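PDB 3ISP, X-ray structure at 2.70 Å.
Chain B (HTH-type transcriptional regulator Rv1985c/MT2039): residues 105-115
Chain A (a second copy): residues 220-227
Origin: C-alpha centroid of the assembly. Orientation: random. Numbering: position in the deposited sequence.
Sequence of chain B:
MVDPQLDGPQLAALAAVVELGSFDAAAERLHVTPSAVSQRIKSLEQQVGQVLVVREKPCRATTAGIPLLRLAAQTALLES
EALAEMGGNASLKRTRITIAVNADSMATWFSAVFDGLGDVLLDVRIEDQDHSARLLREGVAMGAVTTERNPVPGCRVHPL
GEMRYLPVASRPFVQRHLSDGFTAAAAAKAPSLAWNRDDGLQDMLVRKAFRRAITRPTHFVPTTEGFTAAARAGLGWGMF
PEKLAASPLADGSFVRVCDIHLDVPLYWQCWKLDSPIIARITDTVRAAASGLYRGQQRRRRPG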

# COMPACT_ATOMS: atom_id res chain seq x y z
N SER B 105 24.69 0.56 -14.46
CA SER B 105 25.79 0.33 -13.54
C SER B 105 25.74 -1.10 -13.03
O SER B 105 26.76 -1.78 -12.97
CB SER B 105 25.75 1.31 -12.37
OG SER B 105 26.16 2.59 -12.78
N MET B 106 24.54 -1.56 -12.68
CA MET B 106 24.38 -2.94 -12.26
C MET B 106 24.72 -3.86 -13.41
O MET B 106 25.11 -5.00 -13.21
CB MET B 106 22.96 -3.24 -11.80
CG MET B 106 22.78 -4.66 -11.32
SD MET B 106 23.88 -5.02 -9.95
CE MET B 106 22.83 -4.50 -8.62
N ALA B 107 24.58 -3.35 -14.63
CA ALA B 107 24.77 -4.17 -15.82
C ALA B 107 26.22 -4.21 -16.22
O ALA B 107 26.60 -4.89 -17.16
CB ALA B 107 23.93 -3.65 -16.96
N THR B 108 27.04 -3.48 -15.47
CA THR B 108 28.35 -3.11 -15.96
C THR B 108 29.46 -3.22 -14.90
O THR B 108 30.14 -4.22 -14.83
CB THR B 108 28.27 -1.71 -16.65
OG1 THR B 108 28.85 -1.77 -17.96
CG2 THR B 108 28.94 -0.63 -15.84
N TRP B 109 29.62 -2.22 -14.05
CA TRP B 109 30.76 -2.22 -13.13
C TRP B 109 30.40 -2.55 -11.67
O TRP B 109 31.23 -3.03 -10.91
CB TRP B 109 31.46 -0.86 -13.20
CG TRP B 109 30.59 0.26 -12.74
CD1 TRP B 109 29.82 1.06 -13.52
CD2 TRP B 109 30.40 0.72 -11.40
NE1 TRP B 109 29.16 1.99 -12.76
CE2 TRP B 109 29.50 1.79 -11.45
CE3 TRP B 109 30.91 0.32 -10.17
CZ2 TRP B 109 29.10 2.48 -10.31
CZ3 TRP B 109 30.51 0.99 -9.04
CH2 TRP B 109 29.62 2.07 -9.12
N PHE B 110 29.15 -2.31 -11.30
CA PHE B 110 28.78 -2.36 -9.90
C PHE B 110 28.95 -3.73 -9.29
O PHE B 110 29.13 -3.83 -8.08
CB PHE B 110 27.33 -1.91 -9.71
CG PHE B 110 26.93 -1.75 -8.28
CD1 PHE B 110 26.24 -2.74 -7.63
CD2 PHE B 110 27.25 -0.60 -7.59
CE1 PHE B 110 25.89 -2.59 -6.33
CE2 PHE B 110 26.88 -0.45 -6.29
CZ PHE B 110 26.21 -1.45 -5.66
N SER B 111 28.90 -4.77 -10.10
CA SER B 111 28.87 -6.12 -9.54
C SER B 111 30.18 -6.49 -8.85
O SER B 111 30.21 -7.38 -8.01
CB SER B 111 28.49 -7.17 -10.59
OG SER B 111 29.64 -7.78 -11.15
N ALA B 112 31.25 -5.80 -9.19
CA ALA B 112 32.54 -6.06 -8.56
C ALA B 112 32.35 -5.99 -7.06
O ALA B 112 32.93 -6.75 -6.29
CB ALA B 112 33.56 -5.05 -9.01
N VAL B 113 31.52 -5.05 -6.65
CA VAL B 113 31.26 -4.79 -5.24
C VAL B 113 30.87 -6.05 -4.48
O VAL B 113 31.09 -6.14 -3.27
CB VAL B 113 30.19 -3.69 -5.11
CG1 VAL B 113 29.02 -4.16 -4.26
CG2 VAL B 113 30.81 -2.43 -4.58
N PHE B 114 30.31 -7.02 -5.18
CA PHE B 114 29.85 -8.23 -4.51
C PHE B 114 31.00 -9.03 -3.92
O PHE B 114 30.82 -9.73 -2.93
CB PHE B 114 29.01 -9.11 -5.45
CG PHE B 114 27.70 -8.51 -5.85
CD1 PHE B 114 27.01 -7.67 -4.98
CD2 PHE B 114 27.13 -8.80 -7.08
CE1 PHE B 114 25.80 -7.12 -5.34
CE2 PHE B 114 25.92 -8.25 -7.44
CZ PHE B 114 25.25 -7.41 -6.57
N ASP B 115 32.18 -8.92 -4.52
CA ASP B 115 33.33 -9.64 -3.98
C ASP B 115 33.71 -9.18 -2.57
O ASP B 115 34.15 -9.98 -1.75
CB ASP B 115 34.53 -9.57 -4.92
CG ASP B 115 34.32 -10.39 -6.18
OD1 ASP B 115 33.16 -10.76 -6.47
OD2 ASP B 115 35.31 -10.66 -6.90
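Chain A 220-227: FVPTTEGF

Chain A lies on chain B as a short extended segment that turns into the first turn of a helix. Residues 220-223 are loop, and the helix runs from Thr224(A) through Phe227(A) and onward. The packing is by van der Waals contact, with no hydrogen bond between the two stretches. Together they bury 276 Å².

Phe220(A) is in an extended conformation and stays out of reach of chain B. Val221(A) is also extended and points toward it. Its CG1 lies 3.7 Å from CZ of Phe114(B) and 4.3 Å from CE of Met106(B), so one methyl meets both apolar side chains. Pro222(A) points sideways and adds little. Thr223(A) has a positive phi of 77° and takes the N-cap position. Its OG1 donates to O of Pro222(A) at 2.6 Å and accepts from N of Gly226(A) at 2.9 Å, the capping bond. The same OG1 sits 3.7 Å from CG of Met106(B), so the cap itself rests on the methionine.

Thr224(A) begins the helix and makes no contact with chain B. Glu225(A) points toward chain B and covers the end of the helix at Met106(B) and the loop residue that follows. Its CB is 3.9 Å from O of Met106(B), and its CG is 3.7 Å from CA of Ala107(B). The contact thus uses the aliphatic part of the glutamate. Gly226(A) brings its backbone close: its CA is 3.7 Å from SD of Met106(B), and its O is 3.6 Å from CE2 of Phe114(B). A CB here would clash with O of Pro222(A) and sit tightly against CG of Met106(B). Phe227(A) points away, and its N bonds to O of Thr223(A) at 2.8 Å.

CA of Gly226(A) is 5.9 Å from CA of Met106(B). CA of Glu225(A) is 5.7 Å from CA of Ala107(B). In this short register the chains run in opposite directions.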

# COMPACT_ATOMS: atom_id res chain seq x y z
N PHE A 220 18.89 -9.57 -1.33
CA PHE A 220 17.95 -9.18 -2.38
C PHE A 220 18.62 -8.44 -3.52
O PHE A 220 19.01 -7.28 -3.37
CB PHE A 220 16.82 -8.36 -1.80
CG PHE A 220 16.04 -9.12 -0.80
CD1 PHE A 220 16.01 -8.71 0.52
CD2 PHE A 220 15.37 -10.27 -1.16
CE1 PHE A 220 15.28 -9.43 1.46
CE2 PHE A 220 14.66 -10.99 -0.23
CZ PHE A 220 14.61 -10.57 1.08
N VAL A 221 18.77 -9.12 -4.64
CA VAL A 221 19.45 -8.56 -5.79
C VAL A 221 18.63 -8.80 -7.05
O VAL A 221 18.47 -9.93 -7.50
CB VAL A 221 20.84 -9.16 -5.99
CG1 VAL A 221 21.65 -8.27 -6.91
CG2 VAL A 221 21.56 -9.33 -4.66
N PRO A 222 18.12 -7.71 -7.63
CA PRO A 222 17.23 -7.77 -8.78
C PRO A 222 18.02 -7.71 -10.08
O PRO A 222 19.22 -7.44 -10.06
CB PRO A 222 16.39 -6.51 -8.63
CG PRO A 222 16.96 -5.76 -7.41
CD PRO A 222 18.30 -6.33 -7.17
N THR A 223 17.31 -7.96 -11.19
CA THR A 223 17.84 -7.98 -12.56
C THR A 223 18.62 -9.25 -12.87
O THR A 223 19.06 -9.95 -11.96
CB THR A 223 18.67 -6.71 -12.93
OG1 THR A 223 19.99 -6.81 -12.41
CG2 THR A 223 18.00 -5.46 -12.38
N THR A 224 18.77 -9.54 -14.15
CA THR A 224 19.47 -10.74 -14.57
C THR A 224 20.96 -10.63 -14.24
O THR A 224 21.54 -11.56 -13.65
CB THR A 224 19.28 -11.01 -16.08
OG1 THR A 224 17.89 -11.27 -16.34
CG2 THR A 224 20.11 -12.21 -16.54
N GLU A 225 21.57 -9.51 -14.61
CA GLU A 225 23.00 -9.34 -14.33
C GLU A 225 23.23 -9.24 -12.82
O GLU A 225 24.16 -9.84 -12.29
CB GLU A 225 23.56 -8.11 -15.06
CG GLU A 225 22.51 -7.04 -15.41
CD GLU A 225 21.73 -7.34 -16.70
OE1 GLU A 225 22.28 -8.05 -17.58
OE2 GLU A 225 20.57 -6.87 -16.82
N GLY A 226 22.36 -8.50 -12.15
CA GLY A 226 22.44 -8.33 -10.71
C GLY A 226 22.34 -9.63 -9.96
O GLY A 226 23.19 -9.93 -9.11
N PHE A 227 21.30 -10.41 -10.26
CA PHE A 227 21.07 -11.69 -9.60
C PHE A 227 22.16 -12.65 -10.00
O PHE A 227 22.60 -13.46 -9.19
CB PHE A 227 19.73 -12.28 -10.05
CG PHE A 227 19.19 -13.35 -9.14
CD1 PHE A 227 18.63 -13.03 -7.91
CD2 PHE A 227 19.18 -14.67 -9.54
CE1 PHE A 227 18.11 -14.00 -7.08
CE2 PHE A 227 18.66 -15.66 -8.72
CZ PHE A 227 18.12 -15.32 -7.48